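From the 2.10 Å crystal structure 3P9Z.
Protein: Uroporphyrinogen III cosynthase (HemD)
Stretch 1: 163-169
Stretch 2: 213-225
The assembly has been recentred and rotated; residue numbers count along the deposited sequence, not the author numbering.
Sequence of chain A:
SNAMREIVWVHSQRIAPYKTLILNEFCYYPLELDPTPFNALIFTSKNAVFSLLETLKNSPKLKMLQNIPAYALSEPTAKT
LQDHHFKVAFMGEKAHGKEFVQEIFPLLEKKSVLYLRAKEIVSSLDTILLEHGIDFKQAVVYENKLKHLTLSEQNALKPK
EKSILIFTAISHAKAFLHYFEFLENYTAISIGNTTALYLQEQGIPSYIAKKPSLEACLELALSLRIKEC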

# COMPACT_ATOMS: atom_id res chain seq x y z
N SER A 163 -14.77 -2.62 20.80
CA SER A 163 -13.76 -3.21 19.90
C SER A 163 -12.45 -2.44 19.91
O SER A 163 -12.44 -1.21 20.02
CB SER A 163 -14.25 -3.26 18.44
OG SER A 163 -15.36 -4.13 18.27
N ILE A 164 -11.36 -3.18 19.77
CA ILE A 164 -10.05 -2.60 19.47
C ILE A 164 -9.82 -2.66 17.95
O ILE A 164 -9.80 -3.74 17.38
CB ILE A 164 -8.92 -3.35 20.22
CG1 ILE A 164 -9.10 -3.25 21.75
CG2 ILE A 164 -7.56 -2.81 19.81
CD1 ILE A 164 -8.57 -4.48 22.50
N LEU A 165 -9.60 -1.51 17.33
CA LEU A 165 -9.48 -1.41 15.88
C LEU A 165 -8.06 -1.08 15.45
O LEU A 165 -7.50 -0.04 15.84
CB LEU A 165 -10.44 -0.35 15.33
CG LEU A 165 -11.86 -0.33 15.89
CD1 LEU A 165 -12.59 0.89 15.41
CD2 LEU A 165 -12.60 -1.61 15.49
N ILE A 166 -7.49 -1.97 14.63
CA ILE A 166 -6.12 -1.81 14.12
C ILE A 166 -6.11 -1.19 12.73
O ILE A 166 -6.54 -1.83 11.74
CB ILE A 166 -5.33 -3.17 14.11
CG1 ILE A 166 -5.28 -3.78 15.52
CG2 ILE A 166 -3.92 -2.96 13.55
CD1 ILE A 166 -4.73 -5.20 15.60
N PHE A 167 -5.63 0.05 12.64
CA PHE A 167 -5.52 0.73 11.35
C PHE A 167 -4.11 0.61 10.79
O PHE A 167 -3.15 1.07 11.42
CB PHE A 167 -5.95 2.19 11.47
CG PHE A 167 -7.38 2.37 11.94
CD1 PHE A 167 -8.44 2.29 11.03
CD2 PHE A 167 -7.65 2.61 13.28
CE1 PHE A 167 -9.78 2.45 11.47
CE2 PHE A 167 -8.98 2.77 13.73
CZ PHE A 167 -10.05 2.69 12.81
N THR A 168 -4.00 0.02 9.59
CA THR A 168 -2.69 -0.31 9.02
C THR A 168 -2.21 0.69 7.97
O THR A 168 -1.11 0.56 7.47
CB THR A 168 -2.68 -1.73 8.43
OG1 THR A 168 -3.61 -1.80 7.34
CG2 THR A 168 -3.07 -2.76 9.49
N ALA A 169 -3.05 1.68 7.65
CA ALA A 169 -2.70 2.75 6.70
C ALA A 169 -3.76 3.84 6.81
O ALA A 169 -4.85 3.59 7.34
CB ALA A 169 -2.64 2.21 5.26
N SER A 213 4.84 -2.85 12.08
CA SER A 213 4.56 -4.16 11.51
C SER A 213 3.20 -4.64 12.01
O SER A 213 2.71 -4.15 13.03
CB SER A 213 5.65 -5.15 11.90
OG SER A 213 5.57 -5.46 13.28
N LEU A 214 2.59 -5.57 11.28
CA LEU A 214 1.33 -6.18 11.71
C LEU A 214 1.53 -6.91 13.03
O LEU A 214 0.65 -6.87 13.90
CB LEU A 214 0.79 -7.15 10.64
CG LEU A 214 0.53 -6.58 9.25
CD1 LEU A 214 -0.02 -7.69 8.33
CD2 LEU A 214 -0.45 -5.41 9.32
N GLU A 215 2.68 -7.57 13.17
CA GLU A 215 3.01 -8.30 14.38
C GLU A 215 3.02 -7.40 15.62
O GLU A 215 2.42 -7.75 16.64
CB GLU A 215 4.37 -9.01 14.23
CG GLU A 215 4.37 -10.14 13.18
CD GLU A 215 4.72 -9.69 11.75
OE1 GLU A 215 4.70 -8.48 11.43
OE2 GLU A 215 5.01 -10.58 10.92
N ALA A 216 3.69 -6.26 15.53
CA ALA A 216 3.69 -5.29 16.63
C ALA A 216 2.30 -4.70 16.91
O ALA A 216 2.00 -4.38 18.06
CB ALA A 216 4.72 -4.17 16.38
N CYS A 217 1.46 -4.56 15.89
CA CYS A 217 0.09 -4.10 16.09
C CYS A 217 -0.72 -5.09 16.94
O CYS A 217 -1.55 -4.69 17.77
CB CYS A 217 -0.64 -3.92 14.76
SG CYS A 217 -0.11 -2.53 13.75
N LEU A 218 -0.52 -6.38 16.69
CA LEU A 218 -1.23 -7.39 17.45
C LEU A 218 -0.73 -7.48 18.91
O LEU A 218 -1.55 -7.63 19.83
CB LEU A 218 -1.18 -8.75 16.75
CG LEU A 218 -2.02 -9.85 17.41
CD1 LEU A 218 -3.51 -9.44 17.55
CD2 LEU A 218 -1.88 -11.18 16.63
N GLU A 219 0.58 -7.39 19.11
CA GLU A 219 1.13 -7.39 20.47
C GLU A 219 0.45 -6.28 21.26
O GLU A 219 -0.06 -6.52 22.34
CB GLU A 219 2.65 -7.20 20.49
CG GLU A 219 3.45 -8.39 20.04
CD GLU A 219 3.40 -9.56 21.03
OE1 GLU A 219 3.21 -9.34 22.26
OE2 GLU A 219 3.57 -10.71 20.55
N LEU A 220 0.42 -5.09 20.69
CA LEU A 220 -0.23 -3.95 21.33
C LEU A 220 -1.71 -4.23 21.59
O LEU A 220 -2.18 -4.04 22.71
CB LEU A 220 -0.03 -2.66 20.51
CG LEU A 220 -0.65 -1.35 21.03
CD1 LEU A 220 -0.27 -1.05 22.49
CD2 LEU A 220 -0.24 -0.19 20.12
N ALA A 221 -2.43 -4.70 20.56
CA ALA A 221 -3.85 -5.01 20.71
C ALA A 221 -4.11 -6.02 21.83
O ALA A 221 -4.99 -5.81 22.68
CB ALA A 221 -4.44 -5.52 19.38
N LEU A 222 -3.31 -7.09 21.86
CA LEU A 222 -3.48 -8.14 22.87
C LEU A 222 -3.18 -7.65 24.29
O LEU A 222 -3.80 -8.11 25.24
CB LEU A 222 -2.63 -9.36 22.55
CG LEU A 222 -3.04 -10.16 21.31
CD1 LEU A 222 -1.95 -11.17 20.98
CD2 LEU A 222 -4.37 -10.86 21.54
N SER A 223 -2.24 -6.71 24.43
CA SER A 223 -1.94 -6.15 25.75
C SER A 223 -3.13 -5.36 26.30
O SER A 223 -3.17 -5.02 27.48
CB SER A 223 -0.71 -5.24 25.67
OG SER A 223 -1.01 -4.06 24.95
N LEU A 224 -4.10 -5.07 25.44
CA LEU A 224 -5.23 -4.22 25.80
C LEU A 224 -6.56 -4.97 25.86
O LEU A 224 -7.58 -4.39 26.25
CB LEU A 224 -5.34 -3.02 24.83
CG LEU A 224 -4.25 -1.95 24.90
CD1 LEU A 224 -4.28 -1.08 23.66
CD2 LEU A 224 -4.38 -1.07 26.15
N ARG A 225 -6.56 -6.24 25.49
CA ARG A 225 -7.82 -6.98 25.34
C ARG A 225 -8.48 -7.23 26.70
O ARG A 225 -9.69 -7.46 26.76
CB ARG A 225 -7.61 -8.30 24.58
CG ARG A 225 -6.94 -9.36 25.42
CD ARG A 225 -6.69 -10.66 24.67
NE ARG A 225 -6.22 -11.68 25.61
CZ ARG A 225 -6.28 -12.99 25.39
NH1 ARG A 225 -6.78 -13.45 24.25
NH2 ARG A 225 -5.85 -13.84 26.32

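Strand 164-167 lies against helix 214-223 in nearly antiparallel fashion: the axes make an angle of 165° and approach to 9.5 Å. No hydrogen bond crosses between the stretches, and the 338 Å² they bury together, both sides summed, is held by apolar packing.

Strand alternation selects the residues. The CA-to-CB bonds of Ile164 and Ile166 point toward the helix, those of Leu165 and Phe167 away from it. On the helix, Cys217 and Ala221, one turn apart, point toward the strand and pair with it in register, Ile166 CA to Cys217 CA at 6.9 Å and Ile164 CA to Ala221 CA at 6.8 Å. Small side chains on the helix thus meet branched ones on the strand.

Ile166 adopts m (-58°) at chi1 and t (171°) at chi2. This places CG2 3.6 Å from Cys217 CB, while the extended CD1 reaches 3.8 Å from Ala221 CB, so one side chain spans both helical positions. Ile164 shares the m chi1 (-62°), but its chi2 of 149° lies between wells. Its CG2 sits 4.2 Å from Ala221 CB; the CD1 of Ile164 extends to Leu224, 3.9 Å from Leu224 O and 4.2 Å from Leu224 CB. Ala221, with only a methyl, therefore receives both isoleucines.

At the other end, Thr168 is p at chi1 (63°). Its CG2 lies 3.7 Å from Leu214 CD2, while OG1 is hydrogen-bonded elsewhere in the structure, so the methyl can pack without leaving the hydroxyl unsatisfied. Leu214 starts sideways, yet its m,t conformation (-58°, -179°) carries its end nearer to the strand. Just before it, Ser213 caps the helix: with chi1 at 71° (p), OG accepts from Ala216 N at 3.0 Å, with an N-H...acceptor angle of 167°.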